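Local coordinates for protein V-type ATP synthase alpha chain (Nanoarchaeum equitans Kin4-M, PDB 5BN3) that is the A subunit of an archaeal V-type ATP synthase, a P-loop protein of the alpha/beta family, and binds ADP, at residues 87-90 against 91-94; 304-307 against 308-311; 425-428 against 429-432; 453-456 against 457-461; 553-556 against 557-561. One frame throughout, in Å; residues are numbered along the deposited sequence.

Contact 1 (87-90 against 91-94)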
loop_
_atom_site.group_PDB
_atom_site.type_symbol
_atom_site.label_atom_id
_atom_site.label_comp_id
_atom_site.label_asym_id
_atom_site.label_seq_id
_atom_site.Cartn_x
_atom_site.Cartn_y
_atom_site.Cartn_z
ATOM N N LEU A 87 10.853 -41.768 11.244
ATOM C CA LEU A 87 10.112 -42.026 10.013
ATOM C C LEU A 87 10.398 -43.404 9.418
ATOM O O LEU A 87 9.566 -43.961 8.702
ATOM C CB LEU A 87 10.399 -40.929 8.987
ATOM C CG LEU A 87 9.869 -39.543 9.363
ATOM C CD1 LEU A 87 10.246 -38.507 8.322
ATOM C CD2 LEU A 87 8.366 -39.600 9.524
ATOM N N LYS A 88 11.578 -43.943 9.707
ATOM C CA LYS A 88 11.943 -45.277 9.240
ATOM C C LYS A 88 11.078 -46.320 9.935
ATOM O O LYS A 88 10.576 -47.248 9.297
ATOM C CB LYS A 88 13.427 -45.548 9.510
ATOM C CG LYS A 88 13.885 -46.960 9.168
ATOM C CD LYS A 88 15.396 -47.105 9.324
ATOM C CE LYS A 88 15.844 -48.544 9.120
ATOM N NZ LYS A 88 15.338 -49.446 10.189
ATOM N N ASP A 89 10.894 -46.153 11.242
ATOM C CA ASP A 89 10.073 -47.071 12.028
ATOM C C ASP A 89 8.589 -46.958 11.673
ATOM O O ASP A 89 7.877 -47.959 11.661
ATOM C CB ASP A 89 10.288 -46.844 13.530
ATOM C CG ASP A 89 11.708 -47.156 13.974
ATOM O OD1 ASP A 89 12.481 -47.714 13.166
ATOM O OD2 ASP A 89 12.046 -46.852 15.137
ATOM N N ILE A 90 8.128 -45.741 11.391
ATOM C CA ILE A 90 6.754 -45.523 10.947
ATOM C C ILE A 90 6.504 -46.285 9.649
ATOM O O ILE A 90 5.487 -46.964 9.502
ATOM C CB ILE A 90 6.455 -44.023 10.722
ATOM C CG1 ILE A 90 6.480 -43.263 12.051
ATOM C CG2 ILE A 90 5.110 -43.835 10.048
ATOM C CD1 ILE A 90 6.241 -41.770 11.905
ATOM N N TYR A 91 7.446 -46.178 8.717
ATOM C CA TYR A 91 7.362 -46.901 7.454
ATOM C C TYR A 91 7.283 -48.407 7.680
ATOM O O TYR A 91 6.463 -49.089 7.070
ATOM C CB TYR A 91 8.571 -46.577 6.570
ATOM C CG TYR A 91 8.636 -47.395 5.299
ATOM C CD1 TYR A 91 7.893 -47.037 4.184
ATOM C CD2 TYR A 91 9.442 -48.522 5.212
ATOM C CE1 TYR A 91 7.948 -47.779 3.019
ATOM C CE2 TYR A 91 9.502 -49.271 4.050
ATOM C CZ TYR A 91 8.753 -48.893 2.958
ATOM O OH TYR A 91 8.809 -49.632 1.801
ATOM N N GLU A 92 8.140 -48.921 8.558
ATOM C CA GLU A 92 8.223 -50.360 8.794
ATOM C C GLU A 92 7.005 -50.931 9.522
ATOM O O GLU A 92 6.544 -52.024 9.195
ATOM C CB GLU A 92 9.526 -50.712 9.525
ATOM C CG GLU A 92 10.748 -50.731 8.609
ATOM C CD GLU A 92 12.066 -50.770 9.361
ATOM O OE1 GLU A 92 12.047 -50.811 10.611
ATOM O OE2 GLU A 92 13.125 -50.752 8.699
ATOM N N LYS A 93 6.482 -50.195 10.498
ATOM C CA LYS A 93 5.294 -50.643 11.227
ATOM C C LYS A 93 4.060 -50.663 10.333
ATOM O O LYS A 93 3.344 -51.660 10.269
ATOM C CB LYS A 93 5.024 -49.751 12.443
ATOM C CG LYS A 93 6.124 -49.754 13.494
ATOM C CD LYS A 93 6.550 -51.165 13.851
ATOM C CE LYS A 93 7.545 -51.165 14.999
ATOM N NZ LYS A 93 6.966 -50.566 16.234
ATOM N N THR A 94 3.821 -49.555 9.639
ATOM C CA THR A 94 2.629 -49.402 8.811
ATOM C C THR A 94 2.709 -50.161 7.494
ATOM O O THR A 94 1.677 -50.489 6.906
ATOM C CB THR A 94 2.355 -47.918 8.504
ATOM O OG1 THR A 94 3.404 -47.396 7.679
ATOM C CG2 THR A 94 2.292 -47.130 9.793
#
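Helix 87-94 is a short two-turn helix, and the contact runs along it from Lys88 to Glu92 and from Ile90 to Thr94, pairs four residues apart. Lys88 NZ donates to Glu92 OE2 at 3.0 Å in a salt bridge that spans one turn. The ammonium meets the oxygen on its syn side but 27° out of the carboxylate plane. The lysine chain runs straight and bends only at its last torsion (chi4 -66°), which turns NZ toward the glutamate. Glu92 OE1 also lies 4.0 Å from Asp89 OD1, so two negative groups sit close together, and Lys88 probably eases their repulsion. At the far end Thr94 folds its hydroxyl back: OG1 donates to Ile90 O at 2.8 Å, while Thr94 N reaches the same oxygen at 3.1 Å from the opposite face of the carbonyl plane. Ile90 O is thus gripped twice, and the hydroxyl is also bonded to Ser96 N just beyond the helix. Around the helix, Leu87 bonds through its backbone to Ile79 of strand 79-80, Ile90 and Thr94 rest on Pro100, and the NEQ263 chain packs Tyr102 on Lys88 and Ala103 on Tyr91.

Contact 2 (304-307 against 308-311)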
loop_
_atom_site.group_PDB
_atom_site.type_symbol
_atom_site.label_atom_id
_atom_site.label_comp_id
_atom_site.label_asym_id
_atom_site.label_seq_id
_atom_site.Cartn_x
_atom_site.Cartn_y
_atom_site.Cartn_z
ATOM N N ILE A 304 18.141 -30.645 20.714
ATOM C CA ILE A 304 19.111 -31.676 20.362
ATOM C C ILE A 304 20.486 -31.044 20.122
ATOM O O ILE A 304 21.513 -31.610 20.501
ATOM C CB ILE A 304 18.650 -32.465 19.117
ATOM C CG1 ILE A 304 17.368 -33.245 19.431
ATOM C CG2 ILE A 304 19.739 -33.407 18.639
ATOM C CD1 ILE A 304 16.765 -33.957 18.226
ATOM N N GLY A 305 20.498 -29.863 19.508
ATOM C CA GLY A 305 21.734 -29.127 19.292
ATOM C C GLY A 305 22.419 -28.755 20.590
ATOM O O GLY A 305 23.639 -28.887 20.718
ATOM N N GLU A 306 21.629 -28.286 21.551
ATOM C CA GLU A 306 22.146 -27.938 22.868
ATOM C C GLU A 306 22.694 -29.173 23.570
ATOM O O GLU A 306 23.691 -29.095 24.284
ATOM C CB GLU A 306 21.041 -27.317 23.726
ATOM C CG GLU A 306 20.606 -25.923 23.312
ATOM C CD GLU A 306 19.466 -25.409 24.169
ATOM O OE1 GLU A 306 18.606 -26.227 24.564
ATOM O OE2 GLU A 306 19.430 -24.194 24.453
ATOM N N TYR A 307 22.026 -30.305 23.367
ATOM C CA TYR A 307 22.414 -31.567 23.996
ATOM C C TYR A 307 23.818 -31.999 23.593
ATOM O O TYR A 307 24.627 -32.385 24.437
ATOM C CB TYR A 307 21.394 -32.661 23.656
ATOM C CG TYR A 307 21.809 -34.060 24.057
ATOM C CD1 TYR A 307 21.931 -34.416 25.393
ATOM C CD2 TYR A 307 22.057 -35.030 23.097
ATOM C CE1 TYR A 307 22.303 -35.698 25.760
ATOM C CE2 TYR A 307 22.430 -36.313 23.455
ATOM C CZ TYR A 307 22.550 -36.639 24.786
ATOM O OH TYR A 307 22.920 -37.915 25.144
ATOM N N PHE A 308 24.113 -31.932 22.301
ATOM C CA PHE A 308 25.441 -32.302 21.826
ATOM C C PHE A 308 26.465 -31.222 22.166
ATOM O O PHE A 308 27.645 -31.515 22.364
ATOM C CB PHE A 308 25.417 -32.607 20.328
ATOM C CG PHE A 308 24.868 -33.967 19.999
ATOM C CD1 PHE A 308 25.666 -35.096 20.123
ATOM C CD2 PHE A 308 23.559 -34.120 19.568
ATOM C CE1 PHE A 308 25.169 -36.355 19.823
ATOM C CE2 PHE A 308 23.054 -35.374 19.264
ATOM C CZ PHE A 308 23.861 -36.494 19.393
ATOM N N ARG A 309 26.008 -29.975 22.240
ATOM C CA ARG A 309 26.843 -28.878 22.719
ATOM C C ARG A 309 27.290 -29.141 24.156
ATOM O O ARG A 309 28.441 -28.891 24.517
ATOM C CB ARG A 309 26.074 -27.558 22.651
ATOM C CG ARG A 309 26.823 -26.363 23.228
ATOM C CD ARG A 309 25.856 -25.284 23.674
ATOM N NE ARG A 309 25.028 -25.737 24.791
ATOM C CZ ARG A 309 24.004 -25.055 25.294
ATOM N NH1 ARG A 309 23.668 -23.879 24.778
ATOM N NH2 ARG A 309 23.310 -25.552 26.308
ATOM N N ASP A 310 26.374 -29.659 24.969
ATOM C CA ASP A 310 26.655 -29.932 26.376
ATOM C C ASP A 310 27.686 -31.046 26.573
ATOM O O ASP A 310 28.265 -31.181 27.650
ATOM C CB ASP A 310 25.355 -30.273 27.114
ATOM C CG ASP A 310 24.414 -29.089 27.225
ATOM O OD1 ASP A 310 24.875 -27.934 27.093
ATOM O OD2 ASP A 310 23.208 -29.317 27.459
ATOM N N GLN A 311 27.913 -31.843 25.532
ATOM C CA GLN A 311 28.924 -32.894 25.583
ATOM C C GLN A 311 30.304 -32.330 25.263
ATOM O O GLN A 311 31.298 -33.055 25.282
ATOM C CB GLN A 311 28.585 -34.022 24.600
ATOM C CG GLN A 311 27.268 -34.733 24.882
ATOM C CD GLN A 311 26.924 -35.771 23.831
ATOM O OE1 GLN A 311 27.808 -36.357 23.202
ATOM N NE2 GLN A 311 25.631 -35.998 23.628
HETATM O O HOH W 1 21.052 -22.936 25.842
#
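Tyr307, Phe308 and Gln311 form the tight side of the contact, where helix 293-309 gives way to a turn. The edge of the Tyr307 ring points at the face of Phe308, a T-shaped pair with centroids 5.2 Å apart and planes at 70°. Gln311 NE2 stands over one face of the tyrosine, 3.2 Å from CE2, with the amide plane steeply inclined to the ring. Ile304 CG2 lies beside the edge of Phe308, 3.9 Å from CE2. On the other flank the packing gives way to charge and water. Glu306 lays CB and CG over one face of the Arg309 guanidinium, but its carboxylate does not meet the arginine directly. A water bridges them, donating to Glu306 OE2 at 2.5 Å and accepting from Arg309 NH1 at 3.0 Å. Arg309 grips Asp310 side-on, NE and NH2 both donating to OD1, which lies in the guanidinium plane. Arg188 pairs through its side chain with Asp310 OD2 and through its backbone N with Glu306 OE1, which also bridges to Arg359; His142 bonds to Tyr307 OH. Ile304 and Phe308 pack on strand 280-285, helix on sheet as in P-loop domains, while Tyr307 and Gln311 face strand 140-145 of the barrel-sandwich part.

Contact 3 (425-428 against 429-432)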
loop_
_atom_site.group_PDB
_atom_site.type_symbol
_atom_site.label_atom_id
_atom_site.label_comp_id
_atom_site.label_asym_id
_atom_site.label_seq_id
_atom_site.Cartn_x
_atom_site.Cartn_y
_atom_site.Cartn_z
ATOM N N LYS A 425 28.888 -9.398 11.221
ATOM C CA LYS A 425 29.260 -8.539 12.338
ATOM C C LYS A 425 30.336 -9.213 13.180
ATOM O O LYS A 425 30.680 -8.732 14.257
ATOM C CB LYS A 425 28.037 -8.221 13.206
ATOM C CG LYS A 425 26.932 -7.450 12.499
ATOM C CD LYS A 425 25.758 -7.187 13.436
ATOM C CE LYS A 425 26.175 -6.356 14.642
ATOM N NZ LYS A 425 26.574 -4.967 14.273
ATOM N N GLN A 426 30.868 -10.322 12.677
ATOM C CA GLN A 426 31.789 -11.143 13.455
ATOM C C GLN A 426 33.179 -11.277 12.838
ATOM O O GLN A 426 33.961 -12.127 13.251
ATOM C CB GLN A 426 31.166 -12.524 13.716
ATOM C CG GLN A 426 29.895 -12.456 14.564
ATOM C CD GLN A 426 29.226 -13.803 14.771
ATOM O OE1 GLN A 426 29.730 -14.838 14.336
ATOM N NE2 GLN A 426 28.077 -13.791 15.441
ATOM N N TRP A 427 33.495 -10.431 11.863
ATOM C CA TRP A 427 34.824 -10.459 11.257
ATOM C C TRP A 427 35.929 -10.149 12.268
ATOM O O TRP A 427 37.030 -10.691 12.170
ATOM C CB TRP A 427 34.916 -9.487 10.078
ATOM C CG TRP A 427 36.307 -9.379 9.515
ATOM C CD1 TRP A 427 37.153 -8.309 9.604
ATOM C CD2 TRP A 427 37.019 -10.392 8.793
ATOM N NE1 TRP A 427 38.340 -8.591 8.970
ATOM C CE2 TRP A 427 38.284 -9.864 8.466
ATOM C CE3 TRP A 427 36.706 -11.692 8.387
ATOM C CZ2 TRP A 427 39.235 -10.595 7.752
ATOM C CZ3 TRP A 427 37.648 -12.413 7.680
ATOM C CH2 TRP A 427 38.897 -11.865 7.370
ATOM N N GLU A 428 35.635 -9.288 13.238
ATOM C CA GLU A 428 36.633 -8.898 14.236
ATOM C C GLU A 428 37.072 -10.062 15.126
ATOM O O GLU A 428 38.154 -10.026 15.714
ATOM C CB GLU A 428 36.125 -7.731 15.095
ATOM C CG GLU A 428 34.885 -8.035 15.925
ATOM C CD GLU A 428 34.474 -6.871 16.811
ATOM O OE1 GLU A 428 35.168 -6.616 17.820
ATOM O OE2 GLU A 428 33.462 -6.209 16.499
ATOM N N PHE A 429 36.239 -11.093 15.213
ATOM C CA PHE A 429 36.528 -12.240 16.070
ATOM C C PHE A 429 37.249 -13.369 15.334
ATOM O O PHE A 429 37.802 -14.273 15.965
ATOM C CB PHE A 429 35.239 -12.782 16.697
ATOM C CG PHE A 429 34.463 -11.763 17.487
ATOM C CD1 PHE A 429 34.931 -11.311 18.713
ATOM C CD2 PHE A 429 33.252 -11.278 17.018
ATOM C CE1 PHE A 429 34.213 -10.380 19.445
ATOM C CE2 PHE A 429 32.530 -10.348 17.746
ATOM C CZ PHE A 429 33.011 -9.899 18.961
ATOM N N VAL A 430 37.242 -13.319 14.005
ATOM C CA VAL A 430 37.808 -14.404 13.204
ATOM C C VAL A 430 39.015 -13.972 12.372
ATOM O O VAL A 430 39.748 -14.815 11.852
ATOM C CB VAL A 430 36.746 -15.041 12.273
ATOM C CG1 VAL A 430 35.498 -15.393 13.058
ATOM C CG2 VAL A 430 36.397 -14.094 11.133
ATOM N N LYS A 431 39.220 -12.662 12.250
ATOM C CA LYS A 431 40.342 -12.141 11.474
ATOM C C LYS A 431 41.675 -12.552 12.089
ATOM O O LYS A 431 42.676 -12.686 11.382
ATOM C CB LYS A 431 40.264 -10.616 11.335
ATOM C CG LYS A 431 40.433 -9.838 12.635
ATOM C CD LYS A 431 40.538 -8.339 12.358
ATOM C CE LYS A 431 40.542 -7.523 13.645
ATOM N NZ LYS A 431 40.529 -6.056 13.374
ATOM N N LYS A 432 41.674 -12.751 13.405
ATOM C CA LYS A 432 42.845 -13.240 14.125
ATOM C C LYS A 432 43.319 -14.541 13.499
ATOM O O LYS A 432 44.485 -14.677 13.135
ATOM C CB LYS A 432 42.493 -13.511 15.587
ATOM C CG LYS A 432 41.346 -12.682 16.140
ATOM C CD LYS A 432 40.677 -13.429 17.287
ATOM C CE LYS A 432 39.658 -12.566 18.011
ATOM N NZ LYS A 432 38.910 -13.349 19.036
#
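Trp427 lies across the start of Lys431, four residues on, and the two side chains meet at about a right angle. Lys431 CB stands over one face of the indole, 3.9 Å from the centroid of the five-membered ring and 26° off its normal, a CH-pi contact. Lys431 CG sits in the crowded position between backbone N and carbonyl carbon (chi1 66°), and from there the extended chain carries the ammonium away from the ring. The six-membered part of the indole is met by a methyl: Val430 CG2 lies 3.7 Å from Trp427 CE3. A second CH-pi contact joins neighbours in sequence. Glu428 CG sits above the centre of the Phe429 ring, 3.8 Å from its centroid, and the carboxylate beyond it stacks nearly parallel to the ring. Phe429 also has Gln426 CB near its CD2, at 4.1 Å. The backbone here is only starting to wind into helix 427-437. Trp427 O takes two donors, Lys431 N at 2.9 Å, nearly along the C=O axis, and Val430 N at 3.2 Å from high above the carbonyl plane. Phe429 N donates to Gln426 O at 3.2 Å, again from above the plane. Arg445 makes a cation-pi contact with Trp427, and Tyr196 meets Phe429 edge-to-face. The charged residues thus serve in different ways: Lys431 offers a methylene to the indole, Glu428 lays both CG and its carboxylate over Phe429, and Lys425 pairs with Glu141 of the NEQ263 chain.

Contact 4 (453-456 against 457-461)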
loop_
_atom_site.group_PDB
_atom_site.type_symbol
_atom_site.label_atom_id
_atom_site.label_comp_id
_atom_site.label_asym_id
_atom_site.label_seq_id
_atom_site.Cartn_x
_atom_site.Cartn_y
_atom_site.Cartn_z
ATOM N N LYS A 453 32.896 -3.490 -5.566
ATOM C CA LYS A 453 32.181 -2.235 -5.357
ATOM C C LYS A 453 32.408 -1.278 -6.525
ATOM O O LYS A 453 31.465 -0.666 -7.024
ATOM C CB LYS A 453 32.618 -1.582 -4.041
ATOM C CG LYS A 453 32.048 -0.184 -3.799
ATOM C CD LYS A 453 30.521 -0.191 -3.714
ATOM C CE LYS A 453 29.983 1.188 -3.347
ATOM N NZ LYS A 453 28.501 1.190 -3.193
ATOM N N ARG A 454 33.659 -1.166 -6.961
ATOM C CA ARG A 454 34.012 -0.281 -8.068
ATOM C C ARG A 454 33.351 -0.737 -9.365
ATOM O O ARG A 454 32.852 0.083 -10.134
ATOM C CB ARG A 454 35.532 -0.210 -8.242
ATOM C CG ARG A 454 35.998 0.859 -9.226
ATOM C CD ARG A 454 35.943 2.250 -8.605
ATOM N NE ARG A 454 36.107 3.317 -9.591
ATOM C CZ ARG A 454 35.106 4.055 -10.059
ATOM N NH1 ARG A 454 33.871 3.842 -9.628
ATOM N NH2 ARG A 454 35.337 5.007 -10.953
ATOM N N GLU A 455 33.348 -2.046 -9.600
ATOM C CA GLU A 455 32.655 -2.615 -10.753
ATOM C C GLU A 455 31.172 -2.262 -10.709
ATOM O O GLU A 455 30.573 -1.925 -11.731
ATOM C CB GLU A 455 32.831 -4.139 -10.793
ATOM C CG GLU A 455 32.051 -4.821 -11.914
ATOM C CD GLU A 455 32.178 -6.335 -11.898
ATOM O OE1 GLU A 455 31.989 -6.943 -10.822
ATOM O OE2 GLU A 455 32.464 -6.919 -12.967
ATOM N N SER A 456 30.588 -2.330 -9.517
ATOM C CA SER A 456 29.185 -1.988 -9.328
ATOM C C SER A 456 28.909 -0.527 -9.680
ATOM O O SER A 456 27.915 -0.216 -10.339
ATOM C CB SER A 456 28.769 -2.269 -7.885
ATOM O OG SER A 456 27.421 -1.902 -7.668
ATOM N N GLU A 457 29.793 0.363 -9.237
ATOM C CA GLU A 457 29.683 1.787 -9.542
ATOM C C GLU A 457 29.740 2.041 -11.045
ATOM O O GLU A 457 29.125 2.980 -11.547
ATOM C CB GLU A 457 30.809 2.569 -8.858
ATOM C CG GLU A 457 30.777 2.550 -7.336
ATOM C CD GLU A 457 32.026 3.161 -6.724
ATOM O OE1 GLU A 457 32.922 3.584 -7.489
ATOM O OE2 GLU A 457 32.116 3.215 -5.479
ATOM N N LEU A 458 30.478 1.193 -11.758
ATOM C CA LEU A 458 30.742 1.397 -13.183
ATOM C C LEU A 458 29.638 0.882 -14.109
ATOM O O LEU A 458 29.497 1.363 -15.233
ATOM C CB LEU A 458 32.083 0.762 -13.568
ATOM C CG LEU A 458 33.352 1.439 -13.043
ATOM C CD1 LEU A 458 34.588 0.610 -13.350
ATOM C CD2 LEU A 458 33.493 2.819 -13.644
ATOM N N MET A 459 28.854 -0.084 -13.637
ATOM C CA MET A 459 27.856 -0.745 -14.481
ATOM C C MET A 459 26.654 0.139 -14.826
ATOM O O MET A 459 25.884 -0.181 -15.734
ATOM C CB MET A 459 27.384 -2.051 -13.834
ATOM C CG MET A 459 28.447 -3.143 -13.750
ATOM S SD MET A 459 28.511 -4.252 -15.175
ATOM C CE MET A 459 29.647 -3.379 -16.249
ATOM N N ASP A 460 26.498 1.243 -14.102
ATOM C CA ASP A 460 25.436 2.205 -14.376
ATOM C C ASP A 460 25.897 3.170 -15.466
ATOM O O ASP A 460 25.106 3.615 -16.300
ATOM C CB ASP A 460 25.091 2.984 -13.106
ATOM C CG ASP A 460 25.184 2.129 -11.854
ATOM O OD1 ASP A 460 24.729 0.966 -11.883
ATOM O OD2 ASP A 460 25.717 2.626 -10.839
ATOM N N ILE A 461 27.188 3.489 -15.436
ATOM C CA ILE A 461 27.829 4.291 -16.470
ATOM C C ILE A 461 27.883 3.493 -17.772
ATOM O O ILE A 461 27.721 4.045 -18.862
ATOM C CB ILE A 461 29.270 4.678 -16.061
ATOM C CG1 ILE A 461 29.280 5.389 -14.705
ATOM C CG2 ILE A 461 29.916 5.547 -17.122
ATOM C CD1 ILE A 461 30.664 5.847 -14.261
#
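Arg454 and Glu457 face each other three residues apart near the end of helix 441-458, NH1 of the arginine pairing with OE1 of the glutamate in a salt bridge. The modelled separation of 2.4 Å is too short to be taken literally, so the pairing is clearer than its exact geometry. OE1 lies at the guanidinium edge, near its plane, and the carboxylate is turned 58° against that plane. Arg454 gets there by a bend at its second torsion (chi2 77°), which folds the chain along the helix toward the later residues. Leu458 fills in behind: it lies over one face of the guanidinium, with CD2 3.9 Å from NH2. The other glutamate oxygen, OE2, rests against the Lys453 chain, 3.6 Å from CE. Lys453 NZ stays farther off, and its salt bridge is to Asp308 of the NEQ263 chain, whose Lys312 touches Glu457.

Behind these side chains the backbone holds the spacing. Glu457 N donates to Lys453 O at 3.0 Å with good geometry, but the bonds that follow are weak. Leu458 N is shared between Arg454 O and Glu455 O, both at 3.1 Å, and Met459 N between Glu455 O, at 3.2 Å, and Ser456 O. Met459 CG sits against the first of these carbonyls, 3.2 Å from Glu455 O. Farther out, helix 472-489 lies alongside: Arg485 bridges to Glu455, Tyr477 packs on Arg454 and Leu458, and Leu478 on Glu455 and Met459.

Contact 5 (553-556 against 557-561)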
loop_
_atom_site.group_PDB
_atom_site.type_symbol
_atom_site.label_atom_id
_atom_site.label_comp_id
_atom_site.label_asym_id
_atom_site.label_seq_id
_atom_site.Cartn_x
_atom_site.Cartn_y
_atom_site.Cartn_z
ATOM N N ARG A 553 46.915 -27.363 -8.241
ATOM C CA ARG A 553 48.256 -26.926 -7.855
ATOM C C ARG A 553 49.191 -26.832 -9.057
ATOM O O ARG A 553 50.025 -25.930 -9.135
ATOM C CB ARG A 553 48.859 -27.879 -6.816
ATOM C CG ARG A 553 48.059 -28.021 -5.529
ATOM C CD ARG A 553 48.856 -28.769 -4.466
ATOM N NE ARG A 553 48.095 -28.967 -3.234
ATOM C CZ ARG A 553 47.677 -30.151 -2.793
ATOM N NH1 ARG A 553 47.950 -31.251 -3.481
ATOM N NH2 ARG A 553 46.991 -30.235 -1.663
ATOM N N GLU A 554 49.051 -27.773 -9.984
ATOM C CA GLU A 554 49.871 -27.797 -11.190
ATOM C C GLU A 554 49.534 -26.624 -12.101
ATOM O O GLU A 554 50.425 -25.985 -12.658
ATOM C CB GLU A 554 49.665 -29.112 -11.949
ATOM C CG GLU A 554 50.130 -30.364 -11.214
ATOM C CD GLU A 554 49.140 -30.863 -10.174
ATOM O OE1 GLU A 554 49.071 -32.094 -9.977
ATOM O OE2 GLU A 554 48.443 -30.038 -9.545
ATOM N N GLU A 555 48.243 -26.350 -12.252
ATOM C CA GLU A 555 47.786 -25.258 -13.104
ATOM C C GLU A 555 48.201 -23.892 -12.555
ATOM O O GLU A 555 48.482 -22.967 -13.318
ATOM C CB GLU A 555 46.267 -25.316 -13.285
ATOM C CG GLU A 555 45.730 -24.313 -14.285
ATOM C CD GLU A 555 46.168 -24.616 -15.703
ATOM O OE1 GLU A 555 46.364 -25.807 -16.023
ATOM O OE2 GLU A 555 46.316 -23.665 -16.499
ATOM N N ILE A 556 48.239 -23.772 -11.231
ATOM C CA ILE A 556 48.670 -22.537 -10.583
ATOM C C ILE A 556 50.139 -22.262 -10.877
ATOM O O ILE A 556 50.514 -21.136 -11.216
ATOM C CB ILE A 556 48.437 -22.585 -9.061
ATOM C CG1 ILE A 556 46.979 -22.257 -8.743
ATOM C CG2 ILE A 556 49.339 -21.602 -8.339
ATOM C CD1 ILE A 556 46.672 -22.245 -7.265
ATOM N N LYS A 557 50.965 -23.296 -10.748
ATOM C CA LYS A 557 52.370 -23.197 -11.115
ATOM C C LYS A 557 52.480 -22.776 -12.572
ATOM O O LYS A 557 53.296 -21.931 -12.915
ATOM C CB LYS A 557 53.090 -24.529 -10.887
ATOM C CG LYS A 557 53.080 -24.999 -9.439
ATOM C CD LYS A 557 53.945 -26.239 -9.246
ATOM C CE LYS A 557 53.977 -26.674 -7.785
ATOM N NZ LYS A 557 54.977 -27.755 -7.545
ATOM N N ALA A 558 51.634 -23.353 -13.419
ATOM C CA ALA A 558 51.605 -23.006 -14.835
ATOM C C ALA A 558 51.203 -21.549 -15.068
ATOM O O ALA A 558 51.748 -20.881 -15.946
ATOM C CB ALA A 558 50.666 -23.930 -15.580
ATOM N N ILE A 559 50.240 -21.069 -14.285
ATOM C CA ILE A 559 49.760 -19.695 -14.398
ATOM C C ILE A 559 50.791 -18.691 -13.877
ATOM O O ILE A 559 50.983 -17.630 -14.472
ATOM C CB ILE A 559 48.397 -19.514 -13.677
ATOM C CG1 ILE A 559 47.301 -20.278 -14.426
ATOM C CG2 ILE A 559 48.013 -18.047 -13.585
ATOM C CD1 ILE A 559 45.984 -20.348 -13.687
ATOM N N GLU A 560 51.463 -19.037 -12.780
ATOM C CA GLU A 560 52.472 -18.164 -12.179
ATOM C C GLU A 560 53.620 -17.824 -13.135
ATOM O O GLU A 560 54.100 -16.690 -13.153
ATOM C CB GLU A 560 53.014 -18.781 -10.882
ATOM C CG GLU A 560 52.051 -18.716 -9.698
ATOM C CD GLU A 560 52.560 -19.478 -8.488
ATOM O OE1 GLU A 560 53.305 -20.462 -8.677
ATOM O OE2 GLU A 560 52.216 -19.097 -7.349
ATOM N N GLN A 561 54.059 -18.802 -13.923
ATOM C CA GLN A 561 55.106 -18.556 -14.912
ATOM C C GLN A 561 54.548 -17.696 -16.033
ATOM O O GLN A 561 55.168 -16.718 -16.445
ATOM C CB GLN A 561 55.647 -19.860 -15.506
ATOM C CG GLN A 561 55.641 -21.062 -14.581
ATOM C CD GLN A 561 56.263 -20.788 -13.226
ATOM O OE1 GLN A 561 57.258 -20.073 -13.114
ATOM N NE2 GLN A 561 55.670 -21.359 -12.182
#
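The backbone of helix 552-562 is regular here, each N-H from Lys557 to Glu560 donating to the carbonyl four residues earlier, closest at Ile559 N to Glu555 O and Glu560 N to Ile556 O, both 2.8 Å. The side chains follow the same step. Glu555 bends at its second torsion (chi2 67°), which brings its aliphatic part along the helix to Ile559: Glu555 CG lies 4.0 Å from Ile559 CD1. OE1 forms a salt bridge with Lys547, while OE2 stays beside Ile559 CG1. One position on, the methyl CG2 of Ile556 meets the flat end of Glu560, 3.9 Å from CD, a plain van der Waals contact of a methyl with a carboxylate. Ile559 CG1 and Glu560 CG each lean on the carbonyl that their own N-H uses, CG1 3.1 Å from Glu555 O and CG 3.2 Å from Ile556 O. Ile559 packs on Ile512 of helix 503-523 and on Ile537 and Ile541 of helix 537-542, while Ile556 touches Glu508. This is consistent with an amphipathic helix laid on a helical bundle: Ile556 and Ile559 are buried, Arg553, Glu554 and Lys557 exposed, and Glu555 and Glu560 lie at the border.

In the fold
The five contacts follow one another along the chain without touching. Contacts 1 and 2 have centres 27 Å apart, and each lies near a magnesium ion: about 4 Å from the side chain of Lys88 and about 7 Å from that of Arg309. Contact 3, at the start of the C-terminal helices, is 25 Å from contact 2 and 28 Å from contact 4, centre to centre. Contacts 3, 4 and 5 form a near-equilateral triangle, with 31 Å from contact 5 to each of the other two. None of their residues belongs to the ADP pocket, built from residues 224-231, Tyr414 and 491-494. Contacts 1, 3 and 4 also touch the NEQ263 chain.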